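Local coordinates for protein predicted sugar phosphatases of the HAD superfamily (Cytophaga hutchinsonii, PDB 2HX1) that is probably a magnesium-dependent sugar phosphatase of the HAD superfamily that hydrolyses phosphate monoesters, at the interface of chains A and B and the interface of chains A and C. Numbering follows the deposited sequence. Chains: chain A/B/C, Predicted sugar phosphatases of the HAD superfamily.

Contact 1: the interface of chains A and B. Residues chain A 207-208, 211, 245; chain B 207-208, 211, 225.
Different first torsions let A:Met211 and B:Met211, both selenomethionine, pack together across the two-fold interface of chains A and B. In A:Met211, CG stands anti to the backbone N (chi1 -176°) and the chain then bends at chi2 and chi3, turning its methyl CE towards SE of B:Met211. In B:Met211, CG lies beside the backbone N (chi1 -67°) and the chain runs out extended, carrying its terminal methyl over to chain A. The two side chains slide past each other in opposite directions, an example of how a flexible side chain can take different shapes in two copies of one protein. The B:Met211 methyl CE presses on CB of A:Met211 at 3.3 Å, a tight fit, and rests 3.5 Å from CA of A:Gln208; the B:Met211 side chain crosses that of A:Gln208 at about a right angle. In return, CE of A:Met211 lies 3.6 Å from SE of B:Met211. Behind this pair, within chain A, the selenium of A:Met211 sits at the edge of the A:Phe245 ring, in its plane, and the edge of the ring flanks the bent chain. Beside the apolar patch the serines that precede helix 208-218 of chain A and helix 208-220 of chain B meet through their hydroxyls. B:Met211 SE lies 3.5 Å from A:Ser207 OG, and that same hydroxyl oxygen forms a hydrogen bond of 3.0 Å with B:Ser207 OG.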
# COMPACT_ATOMS: atom_id res chain seq x y z
N SER A 207 -16.98 -7.57 14.17
CA SER A 207 -17.55 -8.17 15.37
C SER A 207 -19.05 -8.43 15.31
O SER A 207 -19.63 -8.87 16.32
CB SER A 207 -17.25 -7.28 16.56
OG SER A 207 -18.00 -6.09 16.48
N GLN A 208 -19.70 -8.16 14.16
CA GLN A 208 -21.15 -8.33 14.06
C GLN A 208 -21.58 -9.76 14.28
O GLN A 208 -22.57 -10.00 14.96
CB GLN A 208 -21.75 -7.80 12.73
CG GLN A 208 -21.65 -6.27 12.57
CD GLN A 208 -22.60 -5.70 11.50
OE1 GLN A 208 -23.81 -5.70 11.69
NE2 GLN A 208 -22.05 -5.21 10.38
N MSE A 211 -21.26 -10.70 17.87
CA MSE A 211 -22.30 -10.06 18.66
C MSE A 211 -23.66 -10.80 18.55
O MSE A 211 -24.42 -10.90 19.51
CB MSE A 211 -22.43 -8.60 18.23
CG MSE A 211 -23.41 -7.80 19.05
SE MSE A 211 -23.12 -7.86 21.05
CE MSE A 211 -21.80 -6.37 21.40
N PHE A 245 -13.00 -8.04 20.22
CA PHE A 245 -14.35 -8.16 20.76
C PHE A 245 -14.36 -8.57 22.22
O PHE A 245 -15.40 -8.50 22.85
CB PHE A 245 -15.15 -9.18 19.97
CG PHE A 245 -16.61 -9.17 20.28
CD1 PHE A 245 -17.39 -8.06 19.97
CD2 PHE A 245 -17.22 -10.25 20.87
CE1 PHE A 245 -18.74 -8.04 20.25
CE2 PHE A 245 -18.60 -10.23 21.17
CZ PHE A 245 -19.35 -9.13 20.85
N SER B 207 -18.09 -1.62 14.48
CA SER B 207 -19.45 -1.60 15.03
C SER B 207 -19.50 -1.55 16.56
O SER B 207 -20.56 -1.35 17.13
CB SER B 207 -20.25 -2.83 14.56
OG SER B 207 -19.76 -4.05 15.12
N GLN B 208 -18.36 -1.75 17.22
CA GLN B 208 -18.36 -1.89 18.69
C GLN B 208 -19.04 -0.77 19.45
O GLN B 208 -19.83 -1.04 20.33
CB GLN B 208 -16.94 -2.10 19.24
CG GLN B 208 -16.21 -3.32 18.65
CD GLN B 208 -14.95 -3.68 19.42
OE1 GLN B 208 -13.81 -3.31 19.03
NE2 GLN B 208 -15.14 -4.35 20.54
N MSE B 211 -22.77 -0.79 18.85
CA MSE B 211 -23.43 -1.88 19.60
C MSE B 211 -23.67 -1.48 21.05
O MSE B 211 -24.71 -1.82 21.67
CB MSE B 211 -22.58 -3.16 19.58
CG MSE B 211 -22.44 -3.80 18.22
SE MSE B 211 -21.00 -5.14 18.08
CE MSE B 211 -21.63 -5.86 16.53
N LYS B 225 -32.94 -0.43 14.78
CA LYS B 225 -31.87 0.22 14.02
C LYS B 225 -32.42 1.23 13.04
O LYS B 225 -31.69 2.14 12.63
CB LYS B 225 -31.02 -0.80 13.29
CG LYS B 225 -30.15 -1.62 14.22
CD LYS B 225 -29.26 -2.54 13.43
CE LYS B 225 -28.22 -3.18 14.30
NZ LYS B 225 -27.36 -4.06 13.46

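Contact 2: the interface of chains A and C. Residues chain A 150-151, 154-155; chain C 146, 180-182.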
# COMPACT_ATOMS: atom_id res chain seq x y z
N LEU A 150 -13.94 -9.46 -15.00
CA LEU A 150 -13.14 -8.54 -14.18
C LEU A 150 -13.04 -7.17 -14.84
O LEU A 150 -13.15 -6.12 -14.18
CB LEU A 150 -11.74 -9.07 -13.92
CG LEU A 150 -11.80 -10.35 -13.07
CD1 LEU A 150 -10.44 -10.83 -12.74
CD2 LEU A 150 -12.65 -10.14 -11.78
N ASN A 151 -12.77 -7.19 -16.14
CA ASN A 151 -12.88 -5.98 -16.95
C ASN A 151 -14.25 -5.35 -16.86
O ASN A 151 -14.34 -4.13 -16.59
CB ASN A 151 -12.50 -6.24 -18.40
CG ASN A 151 -11.00 -6.16 -18.62
OD1 ASN A 151 -10.41 -5.09 -18.45
ND2 ASN A 151 -10.39 -7.27 -19.04
N VAL A 154 -14.67 -3.69 -13.37
CA VAL A 154 -13.96 -2.41 -13.32
C VAL A 154 -14.84 -1.32 -13.95
O VAL A 154 -15.06 -0.28 -13.33
CB VAL A 154 -12.54 -2.49 -13.95
CG1 VAL A 154 -11.94 -1.10 -14.27
CG2 VAL A 154 -11.61 -3.24 -13.04
N ASN A 155 -15.36 -1.58 -15.15
CA ASN A 155 -16.16 -0.58 -15.82
C ASN A 155 -17.52 -0.31 -15.14
O ASN A 155 -17.98 0.83 -15.12
CB ASN A 155 -16.34 -0.96 -17.26
CG ASN A 155 -15.07 -0.79 -18.06
OD1 ASN A 155 -14.52 0.32 -18.11
ND2 ASN A 155 -14.58 -1.88 -18.65
N TRP C 146 -7.48 -16.31 -17.92
CA TRP C 146 -7.08 -15.64 -16.69
C TRP C 146 -7.30 -16.48 -15.43
O TRP C 146 -6.43 -16.53 -14.57
CB TRP C 146 -7.83 -14.32 -16.58
CG TRP C 146 -7.28 -13.19 -17.41
CD1 TRP C 146 -6.64 -13.27 -18.62
CD2 TRP C 146 -7.41 -11.80 -17.12
NE1 TRP C 146 -6.34 -12.01 -19.08
CE2 TRP C 146 -6.79 -11.09 -18.17
CE3 TRP C 146 -7.98 -11.08 -16.06
CZ2 TRP C 146 -6.71 -9.70 -18.18
CZ3 TRP C 146 -7.91 -9.71 -16.08
CH2 TRP C 146 -7.28 -9.03 -17.13
N VAL C 180 -12.51 1.21 -20.12
CA VAL C 180 -11.08 0.91 -20.07
C VAL C 180 -10.92 -0.61 -20.03
O VAL C 180 -11.90 -1.35 -19.83
CB VAL C 180 -10.41 1.53 -18.85
CG1 VAL C 180 -10.68 3.05 -18.77
CG2 VAL C 180 -10.83 0.80 -17.57
N ALA C 181 -9.69 -1.05 -20.24
CA ALA C 181 -9.35 -2.43 -20.12
C ALA C 181 -8.12 -2.52 -19.21
O ALA C 181 -7.30 -1.60 -19.20
CB ALA C 181 -9.04 -3.02 -21.48
N ILE C 182 -7.99 -3.63 -18.49
CA ILE C 182 -6.83 -3.90 -17.66
C ILE C 182 -5.62 -4.25 -18.54
O ILE C 182 -5.69 -5.14 -19.40
CB ILE C 182 -7.10 -4.99 -16.59
CG1 ILE C 182 -8.29 -4.58 -15.71
CG2 ILE C 182 -5.88 -5.24 -15.73
CD1 ILE C 182 -9.07 -5.78 -15.06
O HOH W 1 -7.76 -6.59 -20.30
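Side-chain amides of A:Asn151 and A:Asn155, one turn apart on helix 146-159, read the backbone of strand 180-182 in chain C, within the two-fold interface of chains A and C, an example of asparagine standing in for a neighbouring strand. Among the direct hydrogen bonds, A:Asn155 makes a matched pair with one residue. Its CG lies anti to the carbonyl carbon, beside the backbone N (chi1 -72°), which puts the amide at the strand edge. OD1 accepts the amide N of C:Val180 at 3.0 Å, in the carbonyl plane and on a lone pair, while ND2 donates to C:Val180 O, also at 3.0 Å, with that oxygen nearly in the plane of the amide. Both bonds are close to straight (164° at H), and together they fix the rotation of the amide. An alanine here would take away both mates and is likely to leave the N and O of C:Val180 without their partners from chain A. Two residues along the strand, C:Ile182 N donates to A:Asn151 OD1 at 2.8 Å, in the carbonyl plane. A water-mediated link adds to the polar contacts: water 1 lies 3.0 Å from A:Asn151 ND2 and 2.7 Å from C:Ile182 O. Apolar contacts fill in between and beside the amides. A:Val154 crosses C:Val180 at about a right angle, CG1 lying 4.0 Å from CG2 of C:Val180. Towards the N-terminal end of the chain A helix, the six-membered ring of C:Trp146, from the same helix of chain C, borders both A:Leu150 and A:Asn151; its plane is turned 52° from the A:Asn151 amide, and its CH2 lies 4.1 Å from ND2.

Contact 1 and contact 2 lie about 35 Å apart, measured between the centres of their C-alpha atoms, and share no residue. In chain A they draw on different elements: helices 208-218 and 235-245, with the loop residue A:Ser207, serve contact 1, and helix 146-159 serves contact 2. One subunit can therefore hold chains B and C at once. Each belongs to a two-fold interface between copies of one protein, and two such separate interfaces could together build the four-copy deposited assembly, which may or may not be the form in solution. The patch in contact 1 is mostly apolar, that in contact 2 mixed.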